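Lectin (PDB 4HR6) is a nontoxic three-chain seed lectin related to type II ribosome-inactivating proteins and probably binds carbohydrate through its beta-trefoil lectin chain. Local coordinates at residues Leu6-Asn11 against Gln112-Ala117; Thr17-Val22 against His50-Asp55; Arg121-Ser126 against Val144-Asn149; Glu179-Asp184 against Tyr188-Ala193. One frame throughout, in Å; residues are numbered along the deposited sequence.

Interaction 1 of 4, residues Leu6-Asn11 against Gln112-Ala117; sequences LTLTSN and QMVLEA
Strand residue Leu6 and helix residue Val114 mark the closest backbone approach, 9.8 Å from CA to CA, so the strand and the helix 103-119 meet through side chains alone. Val114 carries the helix side of the contact, and its two methyls divide the work. CG1, set anti to the backbone N (chi1 177°), reaches Leu6 CD2 at 4.3 Å. The other methyl, CG2, lies at the same 4.3 Å from CD2 of Leu8. Leu6 and Leu8 are two residues apart on the strand and both direct their CB toward the helix, so one branch of each leucine meets the valine. This is sheet-against-helix packing in the ribosome-inactivating protein fold, with the strand 3-9 of the N-terminal sheet packed on a long helix. That helix makes a wider pi-type turn here, closed by Ala117 N bonding to Gln112 O at 3.1 Å. Leu8 also packs on Ile92 of helix 85-96, while Leu115, the next residue after the valine, turns its end to Ile20 of the adjacent strand. Thr7, Leu8 and Thr9 pair in a parallel ladder with a strand of another chain, which carries the sheet across the interface.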
loop_
_atom_site.group_PDB
_atom_site.type_symbol
_atom_site.label_atom_id
_atom_site.label_comp_id
_atom_site.label_asym_id
_atom_site.label_seq_id
_atom_site.Cartn_x
_atom_site.Cartn_y
_atom_site.Cartn_z
ATOM N N LEU B 6 -1.180 -13.667 -22.524
ATOM C CA LEU B 6 -2.151 -12.686 -22.216
ATOM C C LEU B 6 -2.609 -12.089 -23.529
ATOM O O LEU B 6 -1.788 -11.623 -24.315
ATOM C CB LEU B 6 -1.417 -11.685 -21.365
ATOM C CG LEU B 6 -2.217 -10.738 -20.555
ATOM C CD1 LEU B 6 -1.445 -10.510 -19.261
ATOM C CD2 LEU B 6 -2.409 -9.489 -21.382
ATOM N N THR B 7 -3.908 -12.102 -23.775
ATOM C CA THR B 7 -4.443 -11.598 -25.036
ATOM C C THR B 7 -5.165 -10.260 -24.875
ATOM O O THR B 7 -5.938 -10.056 -23.955
ATOM C CB THR B 7 -5.380 -12.641 -25.661
ATOM O OG1 THR B 7 -4.648 -13.861 -25.841
ATOM C CG2 THR B 7 -5.898 -12.188 -27.020
ATOM N N LEU B 8 -4.897 -9.340 -25.784
ATOM C CA LEU B 8 -5.605 -8.065 -25.812
ATOM C C LEU B 8 -6.236 -7.939 -27.179
ATOM O O LEU B 8 -5.605 -8.271 -28.172
ATOM C CB LEU B 8 -4.642 -6.907 -25.599
ATOM C CG LEU B 8 -3.783 -6.959 -24.346
ATOM C CD1 LEU B 8 -2.630 -5.987 -24.505
ATOM C CD2 LEU B 8 -4.607 -6.622 -23.121
ATOM N N THR B 9 -7.473 -7.458 -27.225
ATOM C CA THR B 9 -8.224 -7.322 -28.479
ATOM C C THR B 9 -8.764 -5.893 -28.635
ATOM O O THR B 9 -9.455 -5.381 -27.765
ATOM C CB THR B 9 -9.378 -8.325 -28.505
ATOM O OG1 THR B 9 -8.843 -9.644 -28.381
ATOM C CG2 THR B 9 -10.184 -8.231 -29.812
ATOM N N SER B 10 -8.450 -5.251 -29.749
ATOM C CA SER B 10 -8.914 -3.894 -29.995
ATOM C C SER B 10 -10.400 -3.865 -30.372
ATOM O O SER B 10 -11.027 -4.904 -30.541
ATOM C CB SER B 10 -8.100 -3.263 -31.121
ATOM O OG SER B 10 -8.507 -3.804 -32.356
ATOM N N ASN B 11 -10.941 -2.653 -30.494
ATOM C CA ASN B 11 -12.273 -2.415 -31.081
ATOM C C ASN B 11 -12.406 -2.771 -32.567
ATOM O O ASN B 11 -13.512 -2.894 -33.060
ATOM C CB ASN B 11 -12.692 -0.960 -30.883
ATOM C CG ASN B 11 -13.183 -0.693 -29.473
ATOM O OD1 ASN B 11 -14.247 -1.153 -29.082
ATOM N ND2 ASN B 11 -12.412 0.053 -28.710
ATOM N N GLN B 112 2.282 -0.199 -18.984
ATOM C CA GLN B 112 1.781 0.538 -17.832
ATOM C C GLN B 112 0.351 0.171 -17.484
ATOM O O GLN B 112 0.040 -0.074 -16.327
ATOM C CB GLN B 112 1.921 2.026 -18.052
ATOM C CG GLN B 112 3.363 2.463 -18.019
ATOM C CD GLN B 112 3.493 3.950 -18.113
ATOM O OE1 GLN B 112 3.426 4.527 -19.200
ATOM N NE2 GLN B 112 3.680 4.585 -16.977
ATOM N N MET B 113 -0.506 0.091 -18.493
ATOM C CA MET B 113 -1.924 -0.137 -18.270
ATOM C C MET B 113 -2.254 -1.574 -17.920
ATOM O O MET B 113 -3.345 -1.836 -17.393
ATOM C CB MET B 113 -2.728 0.283 -19.479
ATOM C CG MET B 113 -2.800 1.783 -19.657
ATOM S SD MET B 113 -3.799 2.301 -21.069
ATOM C CE MET B 113 -5.450 1.881 -20.493
ATOM N N VAL B 114 -1.328 -2.507 -18.166
ATOM C CA VAL B 114 -1.576 -3.911 -17.839
ATOM C C VAL B 114 -0.649 -4.416 -16.727
ATOM O O VAL B 114 -1.114 -4.879 -15.681
ATOM C CB VAL B 114 -1.433 -4.803 -19.091
ATOM C CG1 VAL B 114 -1.614 -6.258 -18.717
ATOM C CG2 VAL B 114 -2.462 -4.406 -20.143
ATOM N N LEU B 115 0.665 -4.316 -16.928
ATOM C CA LEU B 115 1.578 -4.913 -15.980
ATOM C C LEU B 115 1.742 -4.031 -14.754
ATOM O O LEU B 115 1.702 -4.519 -13.643
ATOM C CB LEU B 115 2.940 -5.208 -16.618
ATOM C CG LEU B 115 2.977 -6.185 -17.788
ATOM C CD1 LEU B 115 4.419 -6.395 -18.252
ATOM C CD2 LEU B 115 2.361 -7.506 -17.379
ATOM N N GLU B 116 1.942 -2.734 -14.948
ATOM C CA GLU B 116 2.184 -1.855 -13.816
ATOM C C GLU B 116 0.913 -1.677 -12.968
ATOM O O GLU B 116 0.974 -1.586 -11.739
ATOM C CB GLU B 116 2.756 -0.526 -14.297
ATOM C CG GLU B 116 4.045 -0.646 -15.108
ATOM C CD GLU B 116 5.147 -1.320 -14.344
ATOM O OE1 GLU B 116 5.605 -0.733 -13.354
ATOM O OE2 GLU B 116 5.541 -2.455 -14.706
ATOM N N ALA B 117 -0.243 -1.665 -13.628
ATOM C CA ALA B 117 -1.515 -1.653 -12.913
ATOM C C ALA B 117 -1.699 -2.904 -12.075
ATOM O O ALA B 117 -2.320 -2.832 -11.014
ATOM C CB ALA B 117 -2.664 -1.517 -13.875
#

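Interaction 2 of 4, residues Thr17-Val22 against His50-Asp55; sequences TLAIDV and HTLFTD
Ala19 presents its single methyl between two larger side chains, Leu52 and Phe53, that come down on strand 15-21 from the turn following helix 46-51. The closer partner is Leu52, whose CD1 lies 3.8 Å from Ala19 CB. Phe53 comes in with its CE2 and CZ atoms: CE2 stands 4.3 Å from that same alanine CB, and CZ reaches along the strand to Thr17, 4.3 Å from its CG2. The backbone of Thr17 joins in, its O being 4.2 Å from Phe53 CZ. Both the carbonyl oxygen and the alanine methyl approach the ring obliquely. Consecutive residues of an extended chain would send their side chains to opposite sides, but Leu52 and Phe53 both direct CB at the strand. Phe53 has a left-handed backbone conformation (phi 52°, psi 44°), and this bend just past the helix brings the two side chains to the same side. The contact is mainly apolar, and no hydrogen bond ties the turn to the strand. Around it, Leu52 also touches Phe3 of strand 3-9 and Val28 of strand 26-32, while Phe53 extends over Ala29 and Gln31. The turn thus lies across three neighbouring strands of the N-terminal mixed sheet of the ribosome-inactivating protein fold, on the face away from Leu18 and Ile20; helix 103-119 packs on that other face.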
loop_
_atom_site.group_PDB
_atom_site.type_symbol
_atom_site.label_atom_id
_atom_site.label_comp_id
_atom_site.label_asym_id
_atom_site.label_seq_id
_atom_site.Cartn_x
_atom_site.Cartn_y
_atom_site.Cartn_z
ATOM N N THR B 17 -1.101 -11.428 -28.752
ATOM C CA THR B 17 -0.778 -12.242 -27.604
ATOM C C THR B 17 0.564 -11.788 -27.066
ATOM O O THR B 17 1.561 -11.786 -27.778
ATOM C CB THR B 17 -0.698 -13.727 -27.967
ATOM O OG1 THR B 17 -1.986 -14.169 -28.369
ATOM C CG2 THR B 17 -0.273 -14.551 -26.772
ATOM N N LEU B 18 0.575 -11.456 -25.787
ATOM C CA LEU B 18 1.727 -10.901 -25.135
ATOM C C LEU B 18 2.259 -11.904 -24.113
ATOM O O LEU B 18 1.491 -12.463 -23.323
ATOM C CB LEU B 18 1.287 -9.612 -24.480
ATOM C CG LEU B 18 2.295 -8.802 -23.702
ATOM C CD1 LEU B 18 3.246 -8.094 -24.639
ATOM C CD2 LEU B 18 1.511 -7.813 -22.852
ATOM N N ALA B 19 3.569 -12.140 -24.139
ATOM C CA ALA B 19 4.193 -13.136 -23.269
ATOM C C ALA B 19 4.999 -12.453 -22.176
ATOM O O ALA B 19 5.757 -11.523 -22.434
ATOM C CB ALA B 19 5.083 -14.081 -24.076
ATOM N N ILE B 20 4.811 -12.924 -20.954
ATOM C CA ILE B 20 5.359 -12.286 -19.770
ATOM C C ILE B 20 6.177 -13.300 -18.996
ATOM O O ILE B 20 5.697 -14.389 -18.718
ATOM C CB ILE B 20 4.231 -11.757 -18.852
ATOM C CG1 ILE B 20 3.758 -10.384 -19.318
ATOM C CG2 ILE B 20 4.701 -11.618 -17.416
ATOM C CD1 ILE B 20 2.872 -10.416 -20.525
ATOM N N ASP B 21 7.403 -12.919 -18.656
ATOM C CA ASP B 21 8.300 -13.717 -17.826
ATOM C C ASP B 21 7.825 -13.584 -16.384
ATOM O O ASP B 21 7.868 -12.500 -15.847
ATOM C CB ASP B 21 9.715 -13.155 -17.970
ATOM C CG ASP B 21 10.795 -14.036 -17.315
ATOM O OD1 ASP B 21 10.479 -14.871 -16.447
ATOM O OD2 ASP B 21 11.981 -13.872 -17.678
ATOM N N VAL B 22 7.362 -14.661 -15.755
ATOM C CA VAL B 22 6.841 -14.561 -14.373
ATOM C C VAL B 22 7.943 -14.315 -13.342
ATOM O O VAL B 22 7.674 -13.866 -12.240
ATOM C CB VAL B 22 6.014 -15.800 -13.952
ATOM C CG1 VAL B 22 4.948 -16.106 -15.001
ATOM C CG2 VAL B 22 6.898 -17.022 -13.748
ATOM N N HIS B 50 13.455 -20.370 -27.192
ATOM C CA HIS B 50 13.441 -21.806 -27.381
ATOM C C HIS B 50 12.089 -22.373 -27.092
ATOM O O HIS B 50 11.785 -23.445 -27.563
ATOM C CB HIS B 50 14.515 -22.493 -26.525
ATOM C CG HIS B 50 15.896 -22.317 -27.070
ATOM N ND1 HIS B 50 16.728 -21.292 -26.673
ATOM C CD2 HIS B 50 16.574 -23.004 -28.019
ATOM C CE1 HIS B 50 17.865 -21.363 -27.342
ATOM N NE2 HIS B 50 17.799 -22.397 -28.163
ATOM N N THR B 51 11.265 -21.647 -26.349
ATOM C CA THR B 51 9.982 -22.167 -25.932
ATOM C C THR B 51 8.782 -21.378 -26.434
ATOM O O THR B 51 7.689 -21.911 -26.406
ATOM C CB THR B 51 9.887 -22.265 -24.388
ATOM O OG1 THR B 51 10.208 -21.009 -23.811
ATOM C CG2 THR B 51 10.863 -23.297 -23.837
ATOM N N LEU B 52 8.946 -20.126 -26.874
ATOM C CA LEU B 52 7.779 -19.336 -27.290
ATOM C C LEU B 52 7.746 -19.095 -28.781
ATOM O O LEU B 52 8.744 -18.731 -29.375
ATOM C CB LEU B 52 7.761 -17.967 -26.614
ATOM C CG LEU B 52 7.639 -17.907 -25.101
ATOM C CD1 LEU B 52 7.959 -16.497 -24.623
ATOM C CD2 LEU B 52 6.247 -18.338 -24.676
ATOM N N PHE B 53 6.564 -19.237 -29.355
ATOM C CA PHE B 53 6.306 -18.880 -30.745
ATOM C C PHE B 53 7.314 -19.540 -31.674
ATOM O O PHE B 53 7.832 -18.922 -32.597
ATOM C CB PHE B 53 6.280 -17.352 -30.920
ATOM C CG PHE B 53 5.390 -16.637 -29.930
ATOM C CD1 PHE B 53 4.084 -17.054 -29.704
ATOM C CD2 PHE B 53 5.865 -15.551 -29.202
ATOM C CE1 PHE B 53 3.278 -16.406 -28.780
ATOM C CE2 PHE B 53 5.058 -14.906 -28.282
ATOM C CZ PHE B 53 3.770 -15.331 -28.072
ATOM N N THR B 54 7.584 -20.813 -31.421
ATOM C CA THR B 54 8.664 -21.520 -32.124
ATOM C C THR B 54 8.297 -21.897 -33.557
ATOM O O THR B 54 9.166 -22.164 -34.359
ATOM C CB THR B 54 9.096 -22.774 -31.345
ATOM O OG1 THR B 54 7.934 -23.542 -30.993
ATOM C CG2 THR B 54 9.809 -22.356 -30.078
ATOM N N ASP B 55 7.011 -21.892 -33.866
ATOM C CA ASP B 55 6.534 -22.066 -35.231
ATOM C C ASP B 55 6.267 -20.714 -35.907
ATOM O O ASP B 55 5.302 -20.583 -36.648
ATOM C CB ASP B 55 5.238 -22.875 -35.195
ATOM C CG ASP B 55 4.161 -22.180 -34.394
ATOM O OD1 ASP B 55 4.454 -21.728 -33.265
ATOM O OD2 ASP B 55 3.038 -22.041 -34.904
#

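Interaction 3 of 4, residues Arg121-Ser126 against Val144-Asn149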
loop_
_atom_site.group_PDB
_atom_site.type_symbol
_atom_site.label_atom_id
_atom_site.label_comp_id
_atom_site.label_asym_id
_atom_site.label_seq_id
_atom_site.Cartn_x
_atom_site.Cartn_y
_atom_site.Cartn_z
ATOM N N ARG B 121 -2.277 -1.077 -6.779
ATOM C CA ARG B 121 -3.669 -0.624 -6.688
ATOM C C ARG B 121 -3.836 0.837 -7.102
ATOM O O ARG B 121 -4.771 1.171 -7.811
ATOM C CB ARG B 121 -4.215 -0.853 -5.275
ATOM C CG ARG B 121 -4.395 -2.329 -4.910
ATOM C CD ARG B 121 -5.520 -2.518 -3.874
ATOM N NE ARG B 121 -5.803 -3.930 -3.638
ATOM C CZ ARG B 121 -5.154 -4.718 -2.770
ATOM N NH1 ARG B 121 -4.168 -4.247 -2.004
ATOM N NH2 ARG B 121 -5.502 -5.999 -2.655
ATOM N N PHE B 122 -2.889 1.693 -6.745
ATOM C CA PHE B 122 -2.955 3.103 -7.124
ATOM C C PHE B 122 -2.979 3.306 -8.642
ATOM O O PHE B 122 -3.688 4.191 -9.160
ATOM C CB PHE B 122 -1.784 3.870 -6.511
ATOM C CG PHE B 122 -1.807 5.327 -6.803
ATOM C CD1 PHE B 122 -2.685 6.160 -6.132
ATOM C CD2 PHE B 122 -0.975 5.872 -7.757
ATOM C CE1 PHE B 122 -2.723 7.520 -6.406
ATOM C CE2 PHE B 122 -1.009 7.226 -8.042
ATOM C CZ PHE B 122 -1.880 8.057 -7.354
ATOM N N ILE B 123 -2.230 2.469 -9.360
ATOM C CA ILE B 123 -2.165 2.576 -10.812
ATOM C C ILE B 123 -3.401 1.939 -11.425
ATOM O O ILE B 123 -3.993 2.479 -12.327
ATOM C CB ILE B 123 -0.861 1.963 -11.394
ATOM C CG1 ILE B 123 0.338 2.757 -10.896
ATOM C CG2 ILE B 123 -0.881 1.990 -12.922
ATOM C CD1 ILE B 123 1.670 2.125 -11.253
ATOM N N GLU B 124 -3.787 0.792 -10.930
ATOM C CA GLU B 124 -5.053 0.200 -11.326
ATOM C C GLU B 124 -6.212 1.216 -11.237
ATOM O O GLU B 124 -6.998 1.359 -12.180
ATOM C CB GLU B 124 -5.352 -0.990 -10.441
ATOM C CG GLU B 124 -6.623 -1.741 -10.815
ATOM C CD GLU B 124 -7.084 -2.674 -9.716
ATOM O OE1 GLU B 124 -8.047 -3.444 -9.949
ATOM O OE2 GLU B 124 -6.469 -2.660 -8.631
ATOM N N GLN B 125 -6.307 1.903 -10.100
ATOM C CA GLN B 125 -7.392 2.847 -9.856
ATOM C C GLN B 125 -7.292 4.059 -10.768
ATOM O O GLN B 125 -8.294 4.515 -11.286
ATOM C CB GLN B 125 -7.463 3.282 -8.381
ATOM C CG GLN B 125 -8.727 4.086 -8.031
ATOM C CD GLN B 125 -10.010 3.322 -8.320
ATOM O OE1 GLN B 125 -10.222 2.246 -7.796
ATOM N NE2 GLN B 125 -10.854 3.868 -9.181
ATOM N N SER B 126 -6.090 4.577 -10.985
ATOM C CA SER B 126 -5.928 5.651 -11.942
ATOM C C SER B 126 -6.426 5.245 -13.325
ATOM O O SER B 126 -7.167 6.001 -13.972
ATOM C CB SER B 126 -4.481 6.101 -12.020
ATOM O OG SER B 126 -4.022 6.492 -10.747
ATOM N N VAL B 144 5.041 7.257 -11.657
ATOM C CA VAL B 144 6.391 6.942 -12.099
ATOM C C VAL B 144 7.287 6.439 -10.977
ATOM O O VAL B 144 8.060 5.505 -11.198
ATOM C CB VAL B 144 7.023 8.140 -12.822
ATOM C CG1 VAL B 144 8.529 7.992 -12.949
ATOM C CG2 VAL B 144 6.403 8.280 -14.204
ATOM N N SER B 145 7.188 7.038 -9.789
ATOM C CA SER B 145 8.017 6.635 -8.644
ATOM C C SER B 145 7.670 5.223 -8.145
ATOM O O SER B 145 8.536 4.496 -7.671
ATOM C CB SER B 145 7.938 7.663 -7.498
ATOM O OG SER B 145 6.652 7.728 -6.915
ATOM N N LEU B 146 6.411 4.825 -8.277
ATOM C CA LEU B 146 6.022 3.460 -7.975
ATOM C C LEU B 146 6.636 2.495 -8.993
ATOM O O LEU B 146 7.210 1.481 -8.618
ATOM C CB LEU B 146 4.507 3.315 -7.991
ATOM C CG LEU B 146 3.716 4.047 -6.909
ATOM C CD1 LEU B 146 2.219 3.914 -7.196
ATOM C CD2 LEU B 146 4.044 3.493 -5.540
ATOM N N GLU B 147 6.528 2.824 -10.279
ATOM C CA GLU B 147 7.064 1.956 -11.335
ATOM C C GLU B 147 8.569 1.738 -11.165
ATOM O O GLU B 147 9.050 0.608 -11.192
ATOM C CB GLU B 147 6.774 2.546 -12.714
ATOM C CG GLU B 147 5.293 2.510 -13.097
ATOM C CD GLU B 147 4.997 3.256 -14.386
ATOM O OE1 GLU B 147 5.931 3.768 -15.019
ATOM O OE2 GLU B 147 3.825 3.354 -14.776
ATOM N N ASP B 148 9.290 2.828 -10.969
ATOM C CA ASP B 148 10.732 2.789 -10.859
ATOM C C ASP B 148 11.242 2.110 -9.574
ATOM O O ASP B 148 12.377 1.634 -9.546
ATOM C CB ASP B 148 11.304 4.205 -10.962
ATOM C CG ASP B 148 11.170 4.802 -12.361
ATOM O OD1 ASP B 148 10.877 4.079 -13.335
ATOM O OD2 ASP B 148 11.368 6.017 -12.479
ATOM N N ASN B 149 10.431 2.063 -8.519
ATOM C CA ASN B 149 10.873 1.484 -7.228
ATOM C C ASN B 149 10.304 0.130 -6.866
ATOM O O ASN B 149 10.556 -0.362 -5.773
ATOM C CB ASN B 149 10.560 2.462 -6.095
ATOM C CG ASN B 149 11.514 3.630 -6.069
ATOM O OD1 ASN B 149 12.679 3.466 -5.772
ATOM N ND2 ASN B 149 11.036 4.795 -6.408
#
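Leu146 contributes the most surface, meeting Phe122 and Ile123 of the helix 121-132. Its CD1 does the touching, 3.8 Å from Phe122 CD2 and 4.3 Å from Ile123 CG1, so one methyl sits beside both residues. Leu146 and Phe122 cross at about a right angle, and the methyl reaches the ring obliquely. The phenyl group takes up this place with CG anti to its own N (chi1 -178°). Ser126, one turn later, has its OG above one face of that ring, toward its rim, and bonds at 2.8 Å to Phe122 O, which also accepts from Ser126 N on the opposite side of the carbonyl plane.

Ile123 is nearly as well covered. Beyond the leucine, it meets Glu147, the closest approach being CD1 to Glu147 CG, 4.1 Å, as the two side chains cross. The carboxylate continues past it to a hydrogen bond with Gln112 and a salt bridge with Arg78, so this buried group, probably charged, has polar partners while its stem joins the apolar packing. Aromatic rings of another chain, Tyr264 and Phe263, lie against Phe122. The axes of segments 121-126 and 144-149, on helices 121-132 and 141-159, pass 10.8 Å apart at 136°, an inclined pair, more antiparallel than parallel, belonging to the helical bundle at the centre of the ribosome-inactivating protein fold.

Interaction 4 of 4, residues Glu179-Asp184 against Tyr188-Ala193; sequences ELIEVD and YPIILA
Val183 on the strand and Tyr188, the N-cap residue of the short helix 189-192, bring the backbones nearest, 7.5 Å from CA to CA, with just three residues between the two segments. The tyrosine carbonyl starts the helix by accepting from both Ile191 N and Leu192 N. Val183 is the most heavily covered residue, and its methyls serve different partners. CG1, anti to the backbone N (chi1 178°), meets Ile191 CG1 tip to tip at 3.7 Å and also lies 3.8 Å from Tyr188 CD1, where valine and tyrosine slide past each other in opposite directions. CG2 turns to Ile190 CD1 at 4.2 Å, and that same CD1 takes CG2 of Ile181 at 4.2 Å.

The polar end is looser: Asp184 OD2 is 3.7 Å from Tyr188 OH, with carboxylate and ring planes 59° apart. Both groups bond to another chain instead, Asp184 to Arg8 and Asn133, and the tyrosine hydroxyl to Tyr134 N. Beside the strand, paired antiparallel in a hairpin, runs 166-174, on whose Phe167 Val183 also packs. The chain turns back after the strand so that the short helix packs against 180-185, and Ile190 goes on to touch Tyr264 of the other chain.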
loop_
_atom_site.group_PDB
_atom_site.type_symbol
_atom_site.label_atom_id
_atom_site.label_comp_id
_atom_site.label_asym_id
_atom_site.label_seq_id
_atom_site.Cartn_x
_atom_site.Cartn_y
_atom_site.Cartn_z
ATOM N N GLU B 179 4.529 15.970 -3.587
ATOM C CA GLU B 179 5.277 16.074 -2.342
ATOM C C GLU B 179 6.022 14.769 -2.165
ATOM O O GLU B 179 5.482 13.704 -2.456
ATOM C CB GLU B 179 4.339 16.320 -1.150
ATOM C CG GLU B 179 3.637 17.680 -1.186
ATOM C CD GLU B 179 2.349 17.745 -0.366
ATOM O OE1 GLU B 179 2.292 17.189 0.760
ATOM O OE2 GLU B 179 1.387 18.377 -0.856
ATOM N N LEU B 180 7.263 14.857 -1.706
ATOM C CA LEU B 180 8.070 13.683 -1.402
ATOM C C LEU B 180 7.621 13.023 -0.104
ATOM O O LEU B 180 7.361 13.697 0.879
ATOM C CB LEU B 180 9.528 14.081 -1.275
ATOM C CG LEU B 180 10.476 12.991 -0.785
ATOM C CD1 LEU B 180 10.765 11.993 -1.890
ATOM C CD2 LEU B 180 11.763 13.626 -0.292
ATOM N N ILE B 181 7.535 11.697 -0.112
ATOM C CA ILE B 181 7.240 10.925 1.079
ATOM C C ILE B 181 8.288 9.829 1.188
ATOM O O ILE B 181 8.253 8.860 0.435
ATOM C CB ILE B 181 5.844 10.272 1.015
ATOM C CG1 ILE B 181 4.773 11.318 0.780
ATOM C CG2 ILE B 181 5.541 9.505 2.292
ATOM C CD1 ILE B 181 3.367 10.760 0.856
ATOM N N GLU B 182 9.207 9.982 2.136
ATOM C CA GLU B 182 10.233 8.980 2.394
ATOM C C GLU B 182 9.668 7.888 3.294
ATOM O O GLU B 182 9.301 8.140 4.429
ATOM C CB GLU B 182 11.447 9.631 3.048
ATOM C CG GLU B 182 12.102 10.706 2.197
ATOM C CD GLU B 182 13.169 11.504 2.939
ATOM O OE1 GLU B 182 13.524 11.140 4.085
ATOM O OE2 GLU B 182 13.651 12.510 2.370
ATOM N N VAL B 183 9.591 6.676 2.769
ATOM C CA VAL B 183 9.027 5.541 3.474
ATOM C C VAL B 183 10.164 4.613 3.938
ATOM O O VAL B 183 11.023 4.210 3.143
ATOM C CB VAL B 183 8.072 4.771 2.533
ATOM C CG1 VAL B 183 7.493 3.554 3.215
ATOM C CG2 VAL B 183 6.979 5.693 2.043
ATOM N N ASP B 184 10.147 4.257 5.215
ATOM C CA ASP B 184 11.203 3.446 5.805
ATOM C C ASP B 184 10.664 2.255 6.581
ATOM O O ASP B 184 11.391 1.649 7.353
ATOM C CB ASP B 184 12.084 4.327 6.697
ATOM C CG ASP B 184 11.381 4.774 7.966
ATOM O OD1 ASP B 184 12.041 4.770 9.032
ATOM O OD2 ASP B 184 10.170 5.102 7.905
ATOM N N TYR B 188 2.886 1.979 6.376
ATOM C CA TYR B 188 2.297 3.044 5.576
ATOM C C TYR B 188 1.298 2.423 4.601
ATOM O O TYR B 188 1.609 1.421 3.940
ATOM C CB TYR B 188 3.365 3.805 4.813
ATOM C CG TYR B 188 4.288 4.595 5.700
ATOM C CD1 TYR B 188 5.382 3.988 6.306
ATOM C CD2 TYR B 188 4.078 5.952 5.930
ATOM C CE1 TYR B 188 6.237 4.700 7.120
ATOM C CE2 TYR B 188 4.921 6.672 6.754
ATOM C CZ TYR B 188 6.006 6.039 7.347
ATOM O OH TYR B 188 6.876 6.726 8.168
ATOM N N PRO B 189 0.082 2.988 4.526
ATOM C CA PRO B 189 -0.891 2.370 3.622
ATOM C C PRO B 189 -0.448 2.407 2.167
ATOM O O PRO B 189 -0.786 1.497 1.394
ATOM C CB PRO B 189 -2.179 3.195 3.841
ATOM C CG PRO B 189 -1.791 4.376 4.647
ATOM C CD PRO B 189 -0.524 4.039 5.365
ATOM N N ILE B 190 0.345 3.414 1.802
ATOM C CA ILE B 190 0.818 3.512 0.427
ATOM C C ILE B 190 1.851 2.435 0.070
ATOM O O ILE B 190 2.294 2.357 -1.066
ATOM C CB ILE B 190 1.334 4.912 0.076
ATOM C CG1 ILE B 190 2.690 5.203 0.717
ATOM C CG2 ILE B 190 0.318 5.964 0.489
ATOM C CD1 ILE B 190 3.209 6.576 0.351
ATOM N N ILE B 191 2.210 1.594 1.033
ATOM C CA ILE B 191 2.899 0.382 0.724
ATOM C C ILE B 191 1.964 -0.793 0.873
ATOM O O ILE B 191 1.674 -1.488 -0.095
ATOM C CB ILE B 191 4.136 0.178 1.627
ATOM C CG1 ILE B 191 5.137 1.322 1.423
ATOM C CG2 ILE B 191 4.772 -1.168 1.341
ATOM C CD1 ILE B 191 5.664 1.480 0.013
ATOM N N LEU B 192 1.499 -0.998 2.095
ATOM C CA LEU B 192 0.797 -2.195 2.475
ATOM C C LEU B 192 -0.521 -2.394 1.725
ATOM O O LEU B 192 -0.884 -3.519 1.410
ATOM C CB LEU B 192 0.525 -2.148 3.987
ATOM C CG LEU B 192 0.022 -3.457 4.593
ATOM C CD1 LEU B 192 1.051 -4.548 4.345
ATOM C CD2 LEU B 192 -0.269 -3.318 6.080
ATOM N N ALA B 193 -1.235 -1.314 1.446
ATOM C CA ALA B 193 -2.521 -1.414 0.746
ATOM C C ALA B 193 -2.410 -1.116 -0.739
ATOM O O ALA B 193 -3.426 -0.998 -1.412
ATOM C CB ALA B 193 -3.546 -0.467 1.378
#

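How the interactions relate
All four contacts are mainly apolar, and none has a hydrogen bond across its segments. Interactions 1, 3 and 4 are buried, while interaction 2 is only partly buried. Interactions 1 and 2 use neighbouring strands of one sheet but cover opposite faces, a long helix on one and a turn on the other. Interaction 1 passes to interaction 3 along consecutive helices, where Ala117 packs on Ile123. Interaction 4, its centre about 20 Å from that of the chain, buries the most surface though its segments are closest in sequence. Interactions 1, 3 and 4 border other chains, the first through a shared sheet, the second through stacked rings and polar bonds, the last chiefly through Asp184 and Tyr188.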